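Long-range contacts in N-hydroxyarylamine O-acetyltransferase (Bacillus cereus, PDB 4DMO), which probably transfers an acetyl group to arylamines and N-hydroxyarylamines, as in other arylamine N-acetyltransferases, using an unusual Cys-His-Glu catalytic triad: residues 22-27 and 81-87; 35-40 and 220-224. All coordinates share one frame; numbering follows the deposited sequence.

Interaction 1 (22-27 and 81-87); sequences VSFEDL and FLKDSGF
Val22 and Phe87 meet at about a right angle, the valine at the rim of the phenylalanine ring. From Val22 CB outward, the carbons divide between Ser85 and the two rings. Val22 CB lies 4.0 Å from Ser85 CB. Val22 CG1, anti to the backbone N (chi1 -172°), comes in the plane of the Phe87 ring and sits 4.0 Å from Phe87 CE1. Val22 CG2 takes the other direction, to 3.7 Å from Ser85 OG, and also reaches the Phe81 ring at CZ. The tip of the Phe87 ring points at the backbone of 22-27. Phe87 CZ is 3.5 Å from Val22 O. Ser23 O and Phe24 N lie at the ring edge, near its plane.

Phe87 is placed by the end of helix 71-84. Gly86, with positive phi, is the C-prime residue of a Schellman motif, in which Phe87 N bonds to Leu82 O and Gly86 N to Lys83 O. Ser85 OG turns back to donate to Phe81 O at 2.8 Å. Ser85 N reaches the same oxygen from the opposite face of the carbonyl plane, so two bonds grip it.

Deeper in, Leu27 CD2 packs on Leu82 CD2 at 3.6 Å and on Phe87 CZ at 3.9 Å. Leu115 of strand 103-117 touches both Leu27 and Phe87. Within 22-27, Ser23 N gives Asp26 OD2 a nearly straight bond (172°), and Asp26 OD1 forms a salt bridge with Lys19.

Interaction 2 (35-40 and 220-224); sequences AQTVPF and VKLTE
Phe40 and Val220 form an antiparallel, hydrogen-bonded beta pair. Phe40 N donates to Val220 O and Val220 N to Phe40 O, both at 2.8 Å. Both side chains leave on the same face of the sheet. Val220 CG1 stands between its backbone N and carbonyl carbon (chi1 56°), and this brings it to 3.4 Å from Phe40 CB and close to Phe40 CD2. This end is buried and tightly packed.

Lys221 continues the contact with a bent chain. Its CB packs on Pro39 CB, and Lys221 CG passes 3.4 Å from Ala35 O. Bends at chi3 and chi4 (69° and 62°) then curl the tip in between the helix end and the strand, alongside Leu222. Lys221 NZ thereby holds two carbonyls: Gln36 O at 2.8 Å, met from above its plane, and Leu222 O at 2.9 Å. The lysine thus ties the last turn of the helix to the strand. A water accepts from Leu222 N and donates to Ala35 O, bridging the two backbones. Ala35 CB touches Leu222 CD1.

The far end is looser. Thr223 and Gln36 are partly exposed and Glu224 is exposed. Here a weak bond from Gln36 NE2 to Thr223 O links the two segments.

The contact joins the C-terminal end of helix 27-37, and the short strand after it, to strand 218-223 of the five-stranded antiparallel sheet. Strand 40-41 is an outermost strand of that sheet. Strand 226-231 flanks 218-223 on its other side, and Pro39 and Thr37 touch helix 5-14.

Overall arrangement
The two contacts lie at opposite ends of helix 27-37. Interaction 1 uses the turn leading into it, and interaction 2 its last residues and the strand that follows. Their centres are 21 Å apart, and their nearest atoms are about 9 Å apart, without touching. Along the chain the segments alternate: 22-27, 35-40, 81-87, then 220-224. Interaction 1 joins parts of the N-terminal helical region, where helix 71-84 ends, beside strand 103-117 of the eight-stranded sheet. Interaction 2 reaches across 180 residues to the five-stranded sheet. Helix 5-14 borders both. Helix 27-37 thus connects the helical bundle with a sheet built largely from late sequence.

Interaction 1 (22-27 and 81-87)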
ATOM      1  N   VAL A  22     -18.197 -10.679  -5.219  1.00 43.63           N
ATOM      2  CA  VAL A  22     -17.594  -9.339  -5.172  1.00 33.39           C
ATOM      3  C   VAL A  22     -17.561  -8.711  -6.578  1.00 28.45           C
ATOM      4  O   VAL A  22     -17.037  -9.290  -7.522  1.00 34.78           O
ATOM      5  CB  VAL A  22     -16.134  -9.401  -4.596  1.00 40.60           C
ATOM      6  CG1 VAL A  22     -15.563  -7.991  -4.346  1.00 29.27           C
ATOM      7  CG2 VAL A  22     -16.109 -10.203  -3.311  1.00 39.37           C
ATOM      8  N   SER A  23     -18.102  -7.517  -6.718  1.00 25.31           N
ATOM      9  CA  SER A  23     -18.153  -6.888  -8.025  1.00 33.88           C
ATOM     10  C   SER A  23     -17.080  -5.840  -8.162  1.00 39.39           C
ATOM     11  O   SER A  23     -16.448  -5.443  -7.177  1.00 38.17           O
ATOM     12  CB  SER A  23     -19.523  -6.227  -8.263  1.00 47.64           C
ATOM     13  OG  SER A  23     -19.674  -5.033  -7.499  1.00 47.52           O
ATOM     14  N   PHE A  24     -16.902  -5.364  -9.391  1.00 39.71           N
ATOM     15  CA  PHE A  24     -15.935  -4.309  -9.662  1.00 34.66           C
ATOM     16  C   PHE A  24     -16.285  -3.036  -8.921  1.00 37.80           C
ATOM     17  O   PHE A  24     -15.424  -2.358  -8.343  1.00 38.80           O
ATOM     18  CB  PHE A  24     -15.873  -4.013 -11.154  1.00 31.25           C
ATOM     19  CG  PHE A  24     -14.900  -2.945 -11.497  1.00 34.18           C
ATOM     20  CD1 PHE A  24     -13.566  -3.250 -11.664  1.00 36.17           C
ATOM     21  CD2 PHE A  24     -15.298  -1.627 -11.626  1.00 32.81           C
ATOM     22  CE1 PHE A  24     -12.643  -2.269 -11.975  1.00 32.17           C
ATOM     23  CE2 PHE A  24     -14.359  -0.651 -11.938  1.00 39.71           C
ATOM     24  CZ  PHE A  24     -13.034  -0.991 -12.105  1.00 27.35           C
ATOM     25  N   GLU A  25     -17.565  -2.704  -8.954  1.00 39.67           N
ATOM     26  CA  GLU A  25     -18.046  -1.469  -8.363  1.00 38.47           C
ATOM     27  C   GLU A  25     -17.800  -1.435  -6.853  1.00 34.66           C
ATOM     28  O   GLU A  25     -17.808  -0.356  -6.245  1.00 32.75           O
ATOM     29  CB  GLU A  25     -19.530  -1.298  -8.726  1.00 51.16           C
ATOM     30  CG  GLU A  25     -20.143   0.013  -8.299  1.00 61.17           C
ATOM     31  CD  GLU A  25     -21.044   0.614  -9.363  1.00 68.75           C
ATOM     32  OE1 GLU A  25     -20.499   1.150 -10.354  1.00 79.38           O
ATOM     33  OE2 GLU A  25     -22.285   0.564  -9.214  1.00 72.32           O
ATOM     34  N   ASP A  26     -17.586  -2.631  -6.277  1.00 34.69           N
ATOM     35  CA  ASP A  26     -17.267  -2.829  -4.854  1.00 30.63           C
ATOM     36  C   ASP A  26     -15.804  -2.490  -4.495  1.00 34.83           C
ATOM     37  O   ASP A  26     -15.478  -2.242  -3.337  1.00 31.36           O
ATOM     38  CB  ASP A  26     -17.483  -4.292  -4.447  1.00 31.64           C
ATOM     39  CG  ASP A  26     -18.949  -4.721  -4.444  1.00 40.71           C
ATOM     40  OD1 ASP A  26     -19.853  -3.873  -4.280  1.00 44.61           O
ATOM     41  OD2 ASP A  26     -19.177  -5.941  -4.551  1.00 34.79           O
ATOM     42  N   LEU A  27     -14.920  -2.523  -5.479  1.00 28.34           N
ATOM     43  CA  LEU A  27     -13.485  -2.453  -5.218  1.00 31.17           C
ATOM     44  C   LEU A  27     -13.072  -1.157  -4.533  1.00 24.85           C
ATOM     45  O   LEU A  27     -12.310  -1.162  -3.551  1.00 23.48           O
ATOM     46  CB  LEU A  27     -12.740  -2.613  -6.525  1.00 28.84           C
ATOM     47  CG  LEU A  27     -12.949  -3.994  -7.128  1.00 23.38           C
ATOM     48  CD1 LEU A  27     -12.159  -4.118  -8.391  1.00 26.92           C
ATOM     49  CD2 LEU A  27     -12.566  -5.084  -6.143  1.00 27.64           C
ATOM     50  N   PHE A  81      -6.718 -11.556  -2.118  1.00 24.49           N
ATOM     51  CA  PHE A  81      -8.137 -11.377  -1.906  1.00 27.37           C
ATOM     52  C   PHE A  81      -8.866 -11.289  -3.236  1.00 31.57           C
ATOM     53  O   PHE A  81      -9.934 -11.900  -3.404  1.00 28.41           O
ATOM     54  CB  PHE A  81      -8.426 -10.109  -1.148  1.00 24.56           C
ATOM     55  CG  PHE A  81      -9.877  -9.787  -1.084  1.00 22.42           C
ATOM     56  CD1 PHE A  81     -10.707 -10.468  -0.223  1.00 28.05           C
ATOM     57  CD2 PHE A  81     -10.421  -8.829  -1.909  1.00 29.69           C
ATOM     58  CE1 PHE A  81     -12.061 -10.179  -0.169  1.00 29.46           C
ATOM     59  CE2 PHE A  81     -11.772  -8.538  -1.861  1.00 24.51           C
ATOM     60  CZ  PHE A  81     -12.586  -9.214  -0.984  1.00 30.55           C
ATOM     61  N   LEU A  82      -8.298 -10.521  -4.167  1.00 30.89           N
ATOM     62  CA  LEU A  82      -8.950 -10.275  -5.467  1.00 36.17           C
ATOM     63  C   LEU A  82      -8.998 -11.557  -6.297  1.00 30.72           C
ATOM     64  O   LEU A  82      -9.994 -11.835  -6.953  1.00 32.54           O
ATOM     65  CB  LEU A  82      -8.243  -9.153  -6.251  1.00 26.68           C
ATOM     66  CG  LEU A  82      -8.415  -7.753  -5.648  1.00 24.71           C
ATOM     67  CD1 LEU A  82      -7.635  -6.705  -6.419  1.00 23.55           C
ATOM     68  CD2 LEU A  82      -9.879  -7.356  -5.598  1.00 25.98           C
ATOM     69  N   LYS A  83      -7.926 -12.340  -6.232  1.00 27.99           N
ATOM     70  CA  LYS A  83      -7.827 -13.623  -6.920  1.00 27.51           C
ATOM     71  C   LYS A  83      -8.889 -14.618  -6.437  1.00 34.39           C
ATOM     72  O   LYS A  83      -9.579 -15.222  -7.257  1.00 37.17           O
ATOM     73  CB  LYS A  83      -6.428 -14.192  -6.689  1.00 33.27           C
ATOM     74  CG  LYS A  83      -5.911 -15.184  -7.705  1.00 26.70           C
ATOM     75  CD  LYS A  83      -4.406 -15.283  -7.504  1.00 36.51           C
ATOM     76  CE  LYS A  83      -3.781 -16.561  -8.050  1.00 46.96           C
ATOM     77  NZ  LYS A  83      -2.634 -17.011  -7.153  1.00 50.57           N
ATOM     78  N   ASP A  84      -9.003 -14.809  -5.113  1.00 34.84           N
ATOM     79  CA  ASP A  84     -10.043 -15.685  -4.548  1.00 35.85           C
ATOM     80  C   ASP A  84     -11.450 -15.194  -4.865  1.00 33.73           C
ATOM     81  O   ASP A  84     -12.393 -15.979  -4.914  1.00 40.14           O
ATOM     82  CB  ASP A  84      -9.916 -15.818  -3.042  1.00 36.75           C
ATOM     83  CG  ASP A  84      -8.746 -16.645  -2.640  1.00 31.21           C
ATOM     84  OD1 ASP A  84      -8.073 -17.191  -3.537  1.00 42.83           O
ATOM     85  OD2 ASP A  84      -8.487 -16.732  -1.424  1.00 30.02           O
ATOM     86  N   SER A  85     -11.586 -13.890  -5.062  1.00 38.41           N
ATOM     87  CA  SER A  85     -12.873 -13.291  -5.407  1.00 36.17           C
ATOM     88  C   SER A  85     -13.184 -13.418  -6.897  1.00 31.89           C
ATOM     89  O   SER A  85     -14.123 -12.798  -7.385  1.00 31.94           O
ATOM     90  CB  SER A  85     -12.917 -11.814  -5.004  1.00 25.75           C
ATOM     91  OG  SER A  85     -12.733 -11.660  -3.608  1.00 36.78           O
ATOM     92  N   GLY A  86     -12.386 -14.195  -7.621  1.00 29.81           N
ATOM     93  CA  GLY A  86     -12.687 -14.471  -9.016  1.00 31.56           C
ATOM     94  C   GLY A  86     -12.158 -13.455 -10.025  1.00 39.80           C
ATOM     95  O   GLY A  86     -12.324 -13.653 -11.232  1.00 40.76           O
ATOM     96  N   PHE A  87     -11.534 -12.370  -9.566  1.00 32.04           N
ATOM     97  CA  PHE A  87     -10.958 -11.380 -10.487  1.00 32.48           C
ATOM     98  C   PHE A  87      -9.687 -11.839 -11.185  1.00 22.23           C
ATOM     99  O   PHE A  87      -8.880 -12.568 -10.615  1.00 35.71           O
ATOM    100  CB  PHE A  87     -10.616 -10.107  -9.756  1.00 30.44           C
ATOM    101  CG  PHE A  87     -11.790  -9.367  -9.285  1.00 28.76           C
ATOM    102  CD1 PHE A  87     -12.223  -9.522  -7.990  1.00 26.47           C
ATOM    103  CD2 PHE A  87     -12.454  -8.500 -10.120  1.00 23.62           C
ATOM    104  CE1 PHE A  87     -13.301  -8.819  -7.534  1.00 30.32           C
ATOM    105  CE2 PHE A  87     -13.533  -7.805  -9.673  1.00 28.40           C
ATOM    106  CZ  PHE A  87     -13.957  -7.967  -8.368  1.00 21.72           C
TER

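Interaction 2 (35-40 and 220-224)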
ATOM      1  N   ALA A  35      -7.776   1.120   3.572  1.00 14.24           N
ATOM      2  CA  ALA A  35      -6.943   2.242   3.990  1.00 12.11           C
ATOM      3  C   ALA A  35      -7.277   2.660   5.381  1.00 13.94           C
ATOM      4  O   ALA A  35      -6.412   3.164   6.078  1.00 13.11           O
ATOM      5  CB  ALA A  35      -7.109   3.418   3.079  1.00 12.65           C
ATOM      6  N   GLN A  36      -8.547   2.504   5.775  1.00 16.42           N
ATOM      7  CA  GLN A  36      -8.974   2.923   7.113  1.00 18.30           C
ATOM      8  C   GLN A  36      -8.487   1.956   8.202  1.00 19.43           C
ATOM      9  O   GLN A  36      -8.328   2.341   9.366  1.00 15.50           O
ATOM     10  CB  GLN A  36     -10.508   3.115   7.162  1.00 20.06           C
ATOM     11  CG  GLN A  36     -11.029   4.289   6.294  1.00 17.07           C
ATOM     12  CD  GLN A  36     -10.398   5.657   6.666  1.00 20.51           C
ATOM     13  OE1 GLN A  36     -10.357   6.050   7.821  1.00 22.51           O
ATOM     14  NE2 GLN A  36      -9.949   6.384   5.662  1.00 21.55           N
ATOM     15  N   THR A  37      -8.197   0.714   7.816  1.00 17.42           N
ATOM     16  CA  THR A  37      -7.930  -0.327   8.802  1.00 13.48           C
ATOM     17  C   THR A  37      -6.505  -0.886   8.804  1.00 15.42           C
ATOM     18  O   THR A  37      -6.003  -1.227   9.852  1.00 12.89           O
ATOM     19  CB  THR A  37      -8.963  -1.533   8.688  1.00 19.97           C
ATOM     20  OG1 THR A  37      -8.957  -2.098   7.361  1.00 16.08           O
ATOM     21  CG2 THR A  37     -10.398  -1.110   9.092  1.00 16.13           C
ATOM     22  N   VAL A  38      -5.879  -0.997   7.640  1.00 13.36           N
ATOM     23  CA  VAL A  38      -4.551  -1.554   7.534  1.00 11.34           C
ATOM     24  C   VAL A  38      -3.547  -0.467   7.292  1.00 14.85           C
ATOM     25  O   VAL A  38      -3.559   0.188   6.258  1.00 15.94           O
ATOM     26  CB  VAL A  38      -4.437  -2.547   6.386  1.00 11.91           C
ATOM     27  CG1 VAL A  38      -3.123  -3.273   6.469  1.00 12.60           C
ATOM     28  CG2 VAL A  38      -5.596  -3.529   6.423  1.00 13.80           C
ATOM     29  N   PRO A  39      -2.674  -0.246   8.267  1.00 13.22           N
ATOM     30  CA  PRO A  39      -1.689   0.811   8.110  1.00 16.37           C
ATOM     31  C   PRO A  39      -0.467   0.405   7.288  1.00 17.83           C
ATOM     32  O   PRO A  39      -0.117  -0.777   7.145  1.00 14.59           O
ATOM     33  CB  PRO A  39      -1.289   1.113   9.545  1.00 15.60           C
ATOM     34  CG  PRO A  39      -1.499  -0.134  10.256  1.00 17.18           C
ATOM     35  CD  PRO A  39      -2.631  -0.845   9.600  1.00 10.72           C
ATOM     36  N   PHE A  40       0.182   1.435   6.748  1.00 16.16           N
ATOM     37  CA  PHE A  40       1.480   1.314   6.123  1.00 15.14           C
ATOM     38  C   PHE A  40       2.489   1.344   7.242  1.00 14.68           C
ATOM     39  O   PHE A  40       2.561   2.330   7.984  1.00 18.59           O
ATOM     40  CB  PHE A  40       1.678   2.503   5.160  1.00 19.81           C
ATOM     41  CG  PHE A  40       2.931   2.429   4.297  1.00 12.94           C
ATOM     42  CD1 PHE A  40       2.972   1.624   3.174  1.00 11.54           C
ATOM     43  CD2 PHE A  40       4.036   3.189   4.599  1.00 11.67           C
ATOM     44  CE1 PHE A  40       4.123   1.565   2.373  1.00 12.78           C
ATOM     45  CE2 PHE A  40       5.175   3.156   3.797  1.00 15.97           C
ATOM     46  CZ  PHE A  40       5.228   2.345   2.694  1.00 12.15           C
ATOM     47  N   VAL A 220       2.097   4.957   8.782  1.00 20.36           N
ATOM     48  CA  VAL A 220       1.077   5.907   8.351  1.00 19.91           C
ATOM     49  C   VAL A 220      -0.244   5.179   8.055  1.00 21.91           C
ATOM     50  O   VAL A 220      -0.256   4.033   7.613  1.00 16.71           O
ATOM     51  CB  VAL A 220       1.547   6.709   7.112  1.00 21.02           C
ATOM     52  CG1 VAL A 220       1.926   5.801   6.025  1.00 24.78           C
ATOM     53  CG2 VAL A 220       0.457   7.630   6.582  1.00 25.44           C
ATOM     54  N   LYS A 221      -1.352   5.859   8.335  1.00 15.07           N
ATOM     55  CA  LYS A 221      -2.666   5.345   8.029  1.00 16.32           C
ATOM     56  C   LYS A 221      -3.647   6.465   7.769  1.00 14.52           C
ATOM     57  O   LYS A 221      -3.659   7.457   8.487  1.00 14.28           O
ATOM     58  CB  LYS A 221      -3.194   4.523   9.175  1.00 12.61           C
ATOM     59  CG  LYS A 221      -4.383   3.711   8.777  1.00 13.09           C
ATOM     60  CD  LYS A 221      -4.887   2.805   9.911  1.00 18.46           C
ATOM     61  CE  LYS A 221      -5.499   3.567  11.057  1.00 20.86           C
ATOM     62  NZ  LYS A 221      -6.678   4.304  10.594  1.00 15.02           N
ATOM     63  N   LEU A 222      -4.479   6.299   6.750  1.00 14.94           N
ATOM     64  CA  LEU A 222      -5.580   7.239   6.549  1.00 18.63           C
ATOM     65  C   LEU A 222      -6.567   7.098   7.680  1.00 18.53           C
ATOM     66  O   LEU A 222      -6.679   6.053   8.331  1.00 18.07           O
ATOM     67  CB  LEU A 222      -6.273   7.007   5.208  1.00 14.75           C
ATOM     68  CG  LEU A 222      -5.257   7.166   4.062  1.00 12.23           C
ATOM     69  CD1 LEU A 222      -5.977   7.142   2.774  1.00  8.21           C
ATOM     70  CD2 LEU A 222      -4.417   8.442   4.188  1.00 13.37           C
ATOM     71  N   THR A 223      -7.294   8.171   7.903  1.00 20.82           N
ATOM     72  CA  THR A 223      -8.331   8.196   8.897  1.00 19.75           C
ATOM     73  C   THR A 223      -9.578   8.774   8.260  1.00 23.35           C
ATOM     74  O   THR A 223      -9.569   9.134   7.087  1.00 21.83           O
ATOM     75  CB  THR A 223      -7.909   9.064  10.091  1.00 24.44           C
ATOM     76  OG1 THR A 223      -7.683  10.401   9.638  1.00 23.58           O
ATOM     77  CG2 THR A 223      -6.613   8.532  10.741  1.00 22.61           C
ATOM     78  N   GLU A 224     -10.646   8.833   9.046  1.00 24.05           N
ATOM     79  CA  GLU A 224     -11.924   9.441   8.645  1.00 35.09           C
ATOM     80  C   GLU A 224     -11.757  10.806   7.989  1.00 29.71           C
ATOM     81  O   GLU A 224     -12.416  11.154   7.004  1.00 28.37           O
ATOM     82  CB  GLU A 224     -12.783   9.677   9.900  1.00 33.48           C
ATOM     83  CG  GLU A 224     -13.992   8.764  10.096  1.00 50.28           C
ATOM     84  CD  GLU A 224     -14.911   9.214  11.261  1.00 50.19           C
ATOM     85  OE1 GLU A 224     -15.802   8.407  11.614  1.00 57.18           O
ATOM     86  OE2 GLU A 224     -14.751  10.348  11.823  1.00 34.01           O
TER
HETATM   87  O   HOH W   1      -4.067   3.773   5.192  1.00 10.82           O